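Local coordinates for protein LIP (Serratia marcescens, PDB 4A1R) that is a membrane-bound component of the type VI secretion system, probably its TssJ-type lipoprotein, at residues A[8-20]-A[70-84]. Numbering follows the deposited sequence.
Sequences SRYSLVFDADRQV and FFLTPGQTGKKLGGQ
With CG lying beside the backbone N and opposite the carbonyl carbon (chi1 -72°), Phe14 turns one ring face to Phe70, whose own CG sits between backbone N and carbonyl carbon (chi1 62°). The edge of Phe70 meets that face off-centre, CZ coming within 3.4 Å of Phe14 CD1, in an edge-to-face pair with planes 62° apart. Leu72 continues the apolar layer, its CD2 against Phe14 CB and its CG 3.6 Å from Ala16 CB. Tyr10 folds over the neighbouring strand instead: Gly83 N lies over one face of its ring, and the hydroxyl donates to a water that in turn donates to Gln84 O.

These contacts illustrate how the two sheets of a beta-sandwich, here of the transthyretin clan, meet. Strand 9-16 pairs antiparallel with strand 79-84, an outermost strand of one sheet, while Phe70 and Leu72 lie at the C-terminal end of strand 64-72 of the other; Phe14 reaches toward that other sheet, where it also touches Ile33 and Val94. Paired backbone bonds link Tyr10 with Gly83, Leu12 with Leu81 and Phe14 with Lys79. Register then slips by one residue, since Gly78 and Lys79 both face Phe14 in a G1 bulge, and Asp15 OD1 accepts from Gly78 N at 2.8 Å, nearly along its C-O bond. Glycine suits this site because phi is positive.

Beyond the bulge, Ala16 N donates to the O (2.9 Å) of Gln76, the last residue of the type II turn that starts at Thr73. The Gln76 amide braces that turn: its OE1 receives Thr73 N and Lys79 NZ from opposite faces of its plane. Lys79 NZ also donates to Phe71 O at 2.9 Å, a second grip that ties the bulge to the end of strand 64-72.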
# COMPACT_ATOMS: atom_id res chain seq x y z
N SER A 8 -3.51 11.79 11.75
CA SER A 8 -4.71 10.94 11.87
C SER A 8 -5.09 10.18 10.60
O SER A 8 -5.84 9.19 10.65
CB SER A 8 -5.91 11.77 12.30
OG SER A 8 -6.29 12.69 11.30
N ARG A 9 -4.63 10.68 9.47
CA ARG A 9 -4.95 10.01 8.21
C ARG A 9 -3.78 9.88 7.25
O ARG A 9 -2.71 10.47 7.46
CB ARG A 9 -6.21 10.57 7.54
CG ARG A 9 -6.37 12.07 7.41
CD ARG A 9 -7.80 12.43 6.94
NE ARG A 9 -8.18 11.77 5.67
CZ ARG A 9 -9.03 10.74 5.54
NH1 ARG A 9 -9.63 10.21 6.59
NH2 ARG A 9 -9.27 10.23 4.35
N TYR A 10 -3.96 9.03 6.23
CA TYR A 10 -2.89 8.78 5.25
C TYR A 10 -3.48 8.78 3.86
O TYR A 10 -4.71 8.58 3.69
CB TYR A 10 -2.19 7.43 5.52
CG TYR A 10 -3.13 6.25 5.33
CD1 TYR A 10 -3.91 5.80 6.38
CD2 TYR A 10 -3.26 5.60 4.08
CE1 TYR A 10 -4.81 4.77 6.23
CE2 TYR A 10 -4.17 4.56 3.92
CZ TYR A 10 -4.94 4.14 5.01
OH TYR A 10 -5.83 3.09 4.96
N SER A 11 -2.64 8.96 2.86
CA SER A 11 -3.05 8.65 1.49
C SER A 11 -1.88 8.29 0.59
O SER A 11 -0.72 8.71 0.83
CB SER A 11 -3.88 9.76 0.88
OG SER A 11 -3.06 10.80 0.45
N LEU A 12 -2.20 7.49 -0.42
CA LEU A 12 -1.23 7.02 -1.40
C LEU A 12 -1.71 7.44 -2.75
O LEU A 12 -2.90 7.26 -3.08
CB LEU A 12 -1.15 5.48 -1.34
CG LEU A 12 -0.71 4.84 -0.03
CD1 LEU A 12 -0.64 3.32 -0.10
CD2 LEU A 12 0.65 5.38 0.35
N VAL A 13 -0.80 7.97 -3.56
CA VAL A 13 -1.16 8.36 -4.89
C VAL A 13 -0.46 7.42 -5.88
O VAL A 13 0.76 7.27 -5.82
CB VAL A 13 -0.69 9.79 -5.21
CG1 VAL A 13 -1.28 10.22 -6.55
CG2 VAL A 13 -1.11 10.76 -4.13
N PHE A 14 -1.22 6.82 -6.79
CA PHE A 14 -0.70 5.72 -7.63
C PHE A 14 -0.61 6.16 -9.07
O PHE A 14 -1.53 6.82 -9.60
CB PHE A 14 -1.57 4.44 -7.51
CG PHE A 14 -1.42 3.72 -6.21
CD1 PHE A 14 -2.17 4.10 -5.08
CD2 PHE A 14 -0.53 2.66 -6.10
CE1 PHE A 14 -2.03 3.45 -3.88
CE2 PHE A 14 -0.37 2.00 -4.89
CZ PHE A 14 -1.14 2.37 -3.78
N ASP A 15 0.53 5.84 -9.68
CA ASP A 15 0.74 5.84 -11.12
C ASP A 15 0.98 4.38 -11.55
O ASP A 15 1.63 3.63 -10.81
CB ASP A 15 2.02 6.64 -11.49
CG ASP A 15 1.85 8.15 -11.36
OD1 ASP A 15 0.80 8.63 -10.87
OD2 ASP A 15 2.79 8.87 -11.77
N ALA A 16 0.49 4.00 -12.73
CA ALA A 16 0.78 2.69 -13.32
C ALA A 16 1.43 2.90 -14.69
O ALA A 16 0.95 3.70 -15.49
CB ALA A 16 -0.49 1.86 -13.46
N ASP A 17 2.53 2.19 -14.93
CA ASP A 17 3.17 2.17 -16.26
C ASP A 17 2.18 1.78 -17.33
O ASP A 17 1.34 0.90 -17.14
CB ASP A 17 4.35 1.20 -16.26
CG ASP A 17 5.57 1.73 -15.53
OD1 ASP A 17 5.56 2.92 -15.10
OD2 ASP A 17 6.55 0.97 -15.38
N ARG A 18 2.28 2.42 -18.48
CA ARG A 18 1.55 1.98 -19.67
C ARG A 18 1.63 0.47 -19.97
O ARG A 18 0.70 -0.11 -20.51
CB ARG A 18 2.00 2.78 -20.90
CG ARG A 18 1.30 4.12 -21.02
CD ARG A 18 1.51 4.76 -22.39
NE ARG A 18 0.51 4.34 -23.37
CZ ARG A 18 0.73 3.48 -24.37
NH1 ARG A 18 1.93 2.94 -24.54
NH2 ARG A 18 -0.25 3.18 -25.21
N GLN A 19 2.75 -0.15 -19.61
CA GLN A 19 2.97 -1.56 -19.91
C GLN A 19 2.76 -2.48 -18.72
O GLN A 19 3.15 -3.65 -18.77
CB GLN A 19 4.38 -1.80 -20.44
CG GLN A 19 4.72 -1.12 -21.77
CD GLN A 19 3.63 -1.28 -22.82
OE1 GLN A 19 3.13 -2.38 -23.07
NE2 GLN A 19 3.28 -0.17 -23.47
N VAL A 20 2.17 -1.96 -17.64
CA VAL A 20 2.07 -2.74 -16.42
C VAL A 20 1.17 -3.95 -16.72
O VAL A 20 0.17 -3.86 -17.46
CB VAL A 20 1.50 -1.90 -15.22
CG1 VAL A 20 -0.01 -1.77 -15.33
CG2 VAL A 20 1.93 -2.49 -13.87
N PHE A 70 -8.75 -1.11 -4.89
CA PHE A 70 -9.21 -0.45 -6.09
C PHE A 70 -8.46 -1.09 -7.24
O PHE A 70 -7.59 -1.93 -7.01
CB PHE A 70 -8.94 1.06 -6.01
CG PHE A 70 -7.46 1.41 -5.91
CD1 PHE A 70 -6.81 1.43 -4.68
CD2 PHE A 70 -6.73 1.70 -7.05
CE1 PHE A 70 -5.46 1.76 -4.59
CE2 PHE A 70 -5.40 2.06 -6.97
CZ PHE A 70 -4.76 2.08 -5.75
N PHE A 71 -8.87 -0.76 -8.47
CA PHE A 71 -8.14 -1.14 -9.68
C PHE A 71 -7.44 0.07 -10.30
O PHE A 71 -7.96 1.20 -10.31
CB PHE A 71 -9.07 -1.70 -10.75
CG PHE A 71 -9.47 -3.12 -10.52
CD1 PHE A 71 -10.56 -3.43 -9.71
CD2 PHE A 71 -8.75 -4.16 -11.10
CE1 PHE A 71 -10.93 -4.75 -9.49
CE2 PHE A 71 -9.13 -5.49 -10.89
CZ PHE A 71 -10.22 -5.78 -10.08
N LEU A 72 -6.27 -0.20 -10.89
CA LEU A 72 -5.46 0.82 -11.50
C LEU A 72 -5.35 0.41 -12.97
O LEU A 72 -5.00 -0.73 -13.27
CB LEU A 72 -4.11 0.79 -10.77
CG LEU A 72 -3.04 1.86 -10.85
CD1 LEU A 72 -3.62 3.23 -10.55
CD2 LEU A 72 -1.96 1.45 -9.85
N THR A 73 -5.70 1.32 -13.88
CA THR A 73 -5.57 1.14 -15.35
C THR A 73 -4.13 1.39 -15.83
O THR A 73 -3.50 2.36 -15.40
CB THR A 73 -6.49 2.13 -16.07
OG1 THR A 73 -7.80 2.02 -15.50
CG2 THR A 73 -6.57 1.86 -17.60
N PRO A 74 -3.60 0.55 -16.73
CA PRO A 74 -2.28 0.83 -17.29
C PRO A 74 -2.22 2.27 -17.81
O PRO A 74 -3.14 2.73 -18.46
CB PRO A 74 -2.18 -0.15 -18.46
CG PRO A 74 -3.00 -1.31 -18.00
CD PRO A 74 -4.15 -0.70 -17.27
N GLY A 75 -1.16 2.98 -17.48
CA GLY A 75 -1.01 4.36 -17.95
C GLY A 75 -1.63 5.41 -17.05
O GLY A 75 -1.33 6.59 -17.18
N GLN A 76 -2.48 4.99 -16.11
CA GLN A 76 -3.18 5.95 -15.23
C GLN A 76 -2.20 6.65 -14.27
O GLN A 76 -1.31 6.02 -13.73
CB GLN A 76 -4.28 5.23 -14.45
CG GLN A 76 -5.35 6.11 -13.83
CD GLN A 76 -6.57 5.31 -13.38
OE1 GLN A 76 -6.45 4.18 -12.88
NE2 GLN A 76 -7.74 5.89 -13.56
N THR A 77 -2.37 7.95 -14.07
CA THR A 77 -1.54 8.71 -13.13
C THR A 77 -2.38 9.41 -12.06
O THR A 77 -3.48 9.88 -12.35
CB THR A 77 -0.70 9.81 -13.81
OG1 THR A 77 -1.50 10.50 -14.78
CG2 THR A 77 0.52 9.22 -14.51
N GLY A 78 -1.82 9.52 -10.86
CA GLY A 78 -2.43 10.32 -9.79
C GLY A 78 -3.69 9.79 -9.15
O GLY A 78 -4.52 10.56 -8.65
N LYS A 79 -3.84 8.47 -9.14
CA LYS A 79 -5.03 7.90 -8.55
C LYS A 79 -4.78 7.79 -7.06
O LYS A 79 -3.79 7.16 -6.64
CB LYS A 79 -5.32 6.53 -9.18
CG LYS A 79 -6.47 5.78 -8.52
CD LYS A 79 -6.93 4.64 -9.38
CE LYS A 79 -8.39 4.85 -9.80
NZ LYS A 79 -8.85 3.87 -10.80
N LYS A 80 -5.68 8.38 -6.26
CA LYS A 80 -5.47 8.53 -4.82
C LYS A 80 -6.39 7.63 -4.00
O LYS A 80 -7.61 7.57 -4.23
CB LYS A 80 -5.68 10.01 -4.39
CG LYS A 80 -5.44 10.23 -2.90
CD LYS A 80 -5.43 11.71 -2.52
CE LYS A 80 -4.21 12.45 -3.09
NZ LYS A 80 -4.25 13.90 -2.68
N LEU A 81 -5.80 6.94 -3.04
CA LEU A 81 -6.58 6.21 -2.08
C LEU A 81 -6.05 6.55 -0.70
O LEU A 81 -4.85 6.50 -0.46
CB LEU A 81 -6.50 4.70 -2.32
CG LEU A 81 -7.48 3.83 -1.50
CD1 LEU A 81 -8.89 3.96 -2.05
CD2 LEU A 81 -7.04 2.38 -1.48
N GLY A 82 -6.95 6.90 0.21
CA GLY A 82 -6.54 7.19 1.58
C GLY A 82 -7.57 6.76 2.59
O GLY A 82 -8.67 6.33 2.23
N GLY A 83 -7.21 6.87 3.87
CA GLY A 83 -8.14 6.53 4.93
C GLY A 83 -7.61 7.07 6.25
O GLY A 83 -6.61 7.79 6.27
N GLN A 84 -8.29 6.71 7.33
CA GLN A 84 -7.89 7.11 8.67
C GLN A 84 -6.91 6.11 9.17
O GLN A 84 -7.04 4.90 8.94
CB GLN A 84 -9.10 7.14 9.62
CG GLN A 84 -10.06 8.28 9.33
CD GLN A 84 -11.16 8.38 10.37
OE1 GLN A 84 -11.58 9.48 10.71
NE2 GLN A 84 -11.62 7.25 10.87
O HOH W 1 -7.79 3.22 6.71
O HOH W 2 -3.93 13.47 -0.03
O HOH W 3 1.48 6.62 -15.74